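Local coordinates for protein diol-dehydratase (Roseburia inulinivorans, PDB 5I2A) that probably acts as a B12-independent, glycyl radical lyase that dehydrates 1,2-propanediol, at residues Ile218-Arg223 / Phe269-Gln274. Sequence-based numbering, arbitrary orientation.
Sequences ITYANR and FWFIQQ
Phe271 lays its ring against Ala221 where two helices of the pyruvate formate lyase-like fold, 200-233 and 262-279, pack steeply; the axes of segments 218-223 and 269-274, 11.2 Å apart at closest approach, run at 119° to each other. A long, flat aromatic spans the gap, and the small alanine leaves room for it. The tight part lies here: CB of Ala221 reaches CE2 of Phe271 at 3.7 Å, while CA of Ala221 makes an off-centre CH-pi contact, 4.3 Å from the ring centroid. Phe271 CG stands anti to its own carbonyl carbon (chi1 -86°), which carries the ring across to the other helix, and Cys251 of helix 238-253 also touches it. The looser part is polar, although still buried. Tyr220 and Gln274 cross at about a right angle, ring and amide planes 62° apart, joined by a weak, bent bond from Gln274 NE2 to Tyr220 OH (3.1 Å). The stronger partners lie outside the pair: Tyr224 OH for the phenol, Thr78 OG1 for the amide nitrogen. Tyrosine suits its place as an aromatic body with a polar tip, glutamine as a primary amide with two N-H groups. A leucine in place of Gln274 would probably leave Thr78 OG1 without its amide partner and cost Tyr220 OH its weak bond. Gln274 OE1, which has no hydrogen-bond partner in the model, sits at the tyrosine ring edge, 3.6 Å from Tyr220 CE2.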
ATOM      1  N   ILE A 218     -13.752 -22.919   9.842  1.00 18.05           N
ATOM      2  CA  ILE A 218     -14.273 -23.801  10.870  1.00 19.09           C
ATOM      3  C   ILE A 218     -15.784 -23.696  10.884  1.00 20.01           C
ATOM      4  O   ILE A 218     -16.493 -24.706  10.878  1.00 18.22           O
ATOM      5  CB  ILE A 218     -13.708 -23.463  12.251  1.00 17.89           C
ATOM      6  CG1 ILE A 218     -12.212 -23.772  12.276  1.00 17.36           C
ATOM      7  CG2 ILE A 218     -14.470 -24.232  13.341  1.00 18.87           C
ATOM      8  CD1 ILE A 218     -11.469 -23.258  13.495  1.00 17.85           C
ATOM      9  N   THR A 219     -16.262 -22.458  10.861  1.00 18.16           N
ATOM     10  CA  THR A 219     -17.680 -22.179  10.735  1.00 18.10           C
ATOM     11  C   THR A 219     -18.279 -22.888   9.530  1.00 19.39           C
ATOM     12  O   THR A 219     -19.368 -23.466   9.611  1.00 19.15           O
ATOM     13  CB  THR A 219     -17.938 -20.674  10.602  1.00 17.10           C
ATOM     14  OG1 THR A 219     -17.603 -20.027  11.833  1.00 23.99           O
ATOM     15  CG2 THR A 219     -19.403 -20.408  10.263  1.00 20.74           C
ATOM     16  N   TYR A 220     -17.567 -22.834   8.409  1.00 17.80           N
ATOM     17  CA  TYR A 220     -18.063 -23.412   7.167  1.00 16.54           C
ATOM     18  C   TYR A 220     -18.285 -24.919   7.328  1.00 15.96           C
ATOM     19  O   TYR A 220     -19.338 -25.438   6.984  1.00 20.47           O
ATOM     20  CB  TYR A 220     -17.088 -23.139   6.014  1.00 16.71           C
ATOM     21  CG  TYR A 220     -17.634 -23.496   4.651  1.00 13.85           C
ATOM     22  CD1 TYR A 220     -18.734 -22.839   4.137  1.00 14.36           C
ATOM     23  CD2 TYR A 220     -17.033 -24.479   3.875  1.00 15.71           C
ATOM     24  CE1 TYR A 220     -19.235 -23.150   2.886  1.00 16.09           C
ATOM     25  CE2 TYR A 220     -17.519 -24.793   2.626  1.00 15.15           C
ATOM     26  CZ  TYR A 220     -18.624 -24.132   2.139  1.00 14.00           C
ATOM     27  OH  TYR A 220     -19.120 -24.456   0.906  1.00 16.64           O
ATOM     28  N   ALA A 221     -17.289 -25.599   7.877  1.00 17.25           N
ATOM     29  CA  ALA A 221     -17.359 -27.035   8.101  1.00 18.48           C
ATOM     30  C   ALA A 221     -18.548 -27.405   8.994  1.00 20.07           C
ATOM     31  O   ALA A 221     -19.254 -28.378   8.746  1.00 18.98           O
ATOM     32  CB  ALA A 221     -16.071 -27.519   8.719  1.00 15.44           C
ATOM     33  N   ASN A 222     -18.762 -26.607  10.026  1.00 18.24           N
ATOM     34  CA  ASN A 222     -19.829 -26.860  10.967  1.00 19.39           C
ATOM     35  C   ASN A 222     -21.204 -26.619  10.352  1.00 20.67           C
ATOM     36  O   ASN A 222     -22.188 -27.218  10.785  1.00 21.97           O
ATOM     37  CB  ASN A 222     -19.630 -26.015  12.225  1.00 17.18           C
ATOM     38  CG  ASN A 222     -18.718 -26.693  13.220  1.00 24.49           C
ATOM     39  OD1 ASN A 222     -19.173 -27.464  14.059  1.00 28.95           O
ATOM     40  ND2 ASN A 222     -17.416 -26.456  13.097  1.00 23.02           N
ATOM     41  N   ARG A 223     -21.276 -25.770   9.331  1.00 20.76           N
ATOM     42  CA  ARG A 223     -22.520 -25.646   8.576  1.00 18.61           C
ATOM     43  C   ARG A 223     -22.872 -26.978   7.894  1.00 21.91           C
ATOM     44  O   ARG A 223     -24.044 -27.345   7.809  1.00 20.87           O
ATOM     45  CB  ARG A 223     -22.437 -24.515   7.551  1.00 20.14           C
ATOM     46  CG  ARG A 223     -22.319 -23.121   8.174  1.00 21.35           C
ATOM     47  CD  ARG A 223     -22.290 -22.055   7.100  1.00 19.79           C
ATOM     48  NE  ARG A 223     -23.533 -22.014   6.345  1.00 16.62           N
ATOM     49  CZ  ARG A 223     -23.633 -21.599   5.090  1.00 20.11           C
ATOM     50  NH1 ARG A 223     -22.554 -21.187   4.433  1.00 18.16           N
ATOM     51  NH2 ARG A 223     -24.811 -21.607   4.482  1.00 18.92           N
ATOM     52  N   PHE A 269      -8.679 -32.305   4.111  1.00 16.10           N
ATOM     53  CA  PHE A 269      -8.069 -31.977   2.844  1.00 15.81           C
ATOM     54  C   PHE A 269      -9.058 -31.297   1.906  1.00 16.65           C
ATOM     55  O   PHE A 269      -8.750 -30.239   1.349  1.00 17.86           O
ATOM     56  CB  PHE A 269      -7.511 -33.217   2.159  1.00 14.63           C
ATOM     57  CG  PHE A 269      -7.288 -33.025   0.697  1.00 16.83           C
ATOM     58  CD1 PHE A 269      -6.147 -32.390   0.241  1.00 13.50           C
ATOM     59  CD2 PHE A 269      -8.233 -33.434  -0.224  1.00 14.26           C
ATOM     60  CE1 PHE A 269      -5.941 -32.188  -1.098  1.00 13.66           C
ATOM     61  CE2 PHE A 269      -8.030 -33.234  -1.569  1.00 16.64           C
ATOM     62  CZ  PHE A 269      -6.878 -32.609  -2.006  1.00 17.48           C
ATOM     63  N   TRP A 270     -10.236 -31.890   1.726  1.00 13.23           N
ATOM     64  CA  TRP A 270     -11.154 -31.354   0.729  1.00 16.35           C
ATOM     65  C   TRP A 270     -11.627 -29.941   1.102  1.00 16.48           C
ATOM     66  O   TRP A 270     -11.706 -29.087   0.245  1.00 15.20           O
ATOM     67  CB  TRP A 270     -12.384 -32.246   0.496  1.00 13.34           C
ATOM     68  CG  TRP A 270     -13.319 -31.570  -0.473  1.00 14.32           C
ATOM     69  CD1 TRP A 270     -14.546 -31.053  -0.208  1.00 14.11           C
ATOM     70  CD2 TRP A 270     -13.039 -31.255  -1.848  1.00 14.44           C
ATOM     71  NE1 TRP A 270     -15.069 -30.469  -1.343  1.00 15.17           N
ATOM     72  CE2 TRP A 270     -14.156 -30.575  -2.358  1.00 14.54           C
ATOM     73  CE3 TRP A 270     -11.949 -31.498  -2.697  1.00 16.07           C
ATOM     74  CZ2 TRP A 270     -14.217 -30.122  -3.675  1.00 10.34           C
ATOM     75  CZ3 TRP A 270     -12.012 -31.060  -4.007  1.00 12.79           C
ATOM     76  CH2 TRP A 270     -13.140 -30.382  -4.485  1.00 14.15           C
ATOM     77  N   PHE A 271     -11.948 -29.705   2.367  1.00 16.81           N
ATOM     78  CA  PHE A 271     -12.365 -28.363   2.790  1.00 15.52           C
ATOM     79  C   PHE A 271     -11.280 -27.319   2.467  1.00 11.77           C
ATOM     80  O   PHE A 271     -11.586 -26.232   2.003  1.00 13.45           O
ATOM     81  CB  PHE A 271     -12.705 -28.350   4.288  1.00 13.25           C
ATOM     82  CG  PHE A 271     -14.138 -28.756   4.595  1.00 17.73           C
ATOM     83  CD1 PHE A 271     -15.185 -28.340   3.787  1.00 15.17           C
ATOM     84  CD2 PHE A 271     -14.427 -29.560   5.687  1.00 14.99           C
ATOM     85  CE1 PHE A 271     -16.499 -28.707   4.069  1.00 17.79           C
ATOM     86  CE2 PHE A 271     -15.739 -29.933   5.979  1.00 16.38           C
ATOM     87  CZ  PHE A 271     -16.772 -29.513   5.176  1.00 17.52           C
ATOM     88  N   ILE A 272     -10.018 -27.667   2.679  1.00 13.14           N
ATOM     89  CA  ILE A 272      -8.942 -26.737   2.370  1.00 15.36           C
ATOM     90  C   ILE A 272      -8.871 -26.511   0.855  1.00 16.00           C
ATOM     91  O   ILE A 272      -8.831 -25.366   0.405  1.00 14.13           O
ATOM     92  CB  ILE A 272      -7.582 -27.223   2.901  1.00 13.32           C
ATOM     93  CG1 ILE A 272      -7.619 -27.339   4.427  1.00 13.92           C
ATOM     94  CG2 ILE A 272      -6.489 -26.269   2.475  1.00 13.67           C
ATOM     95  CD1 ILE A 272      -8.062 -26.036   5.146  1.00 13.79           C
ATOM     96  N   GLN A 273      -8.896 -27.598   0.084  1.00 16.39           N
ATOM     97  CA  GLN A 273      -8.892 -27.523  -1.381  1.00 16.15           C
ATOM     98  C   GLN A 273     -10.019 -26.637  -1.897  1.00 14.84           C
ATOM     99  O   GLN A 273      -9.832 -25.857  -2.828  1.00 14.00           O
ATOM    100  CB  GLN A 273      -9.026 -28.915  -2.005  1.00 14.61           C
ATOM    101  CG  GLN A 273      -8.893 -28.939  -3.529  1.00 15.21           C
ATOM    102  CD  GLN A 273      -7.461 -28.672  -4.008  1.00 15.86           C
ATOM    103  OE1 GLN A 273      -6.511 -28.705  -3.221  1.00 13.77           O
ATOM    104  NE2 GLN A 273      -7.310 -28.411  -5.306  1.00 11.10           N
ATOM    105  N   GLN A 274     -11.191 -26.780  -1.294  1.00 13.40           N
ATOM    106  CA  GLN A 274     -12.360 -26.040  -1.724  1.00 14.95           C
ATOM    107  C   GLN A 274     -12.308 -24.557  -1.335  1.00 17.03           C
ATOM    108  O   GLN A 274     -12.480 -23.690  -2.191  1.00 14.22           O
ATOM    109  CB  GLN A 274     -13.636 -26.671  -1.155  1.00 13.22           C
ATOM    110  CG  GLN A 274     -14.905 -26.000  -1.675  1.00 14.92           C
ATOM    111  CD  GLN A 274     -16.129 -26.277  -0.801  1.00 15.42           C
ATOM    112  OE1 GLN A 274     -16.034 -26.950   0.224  1.00 15.37           O
ATOM    113  NE2 GLN A 274     -17.276 -25.760  -1.211  1.00 12.07           N
TER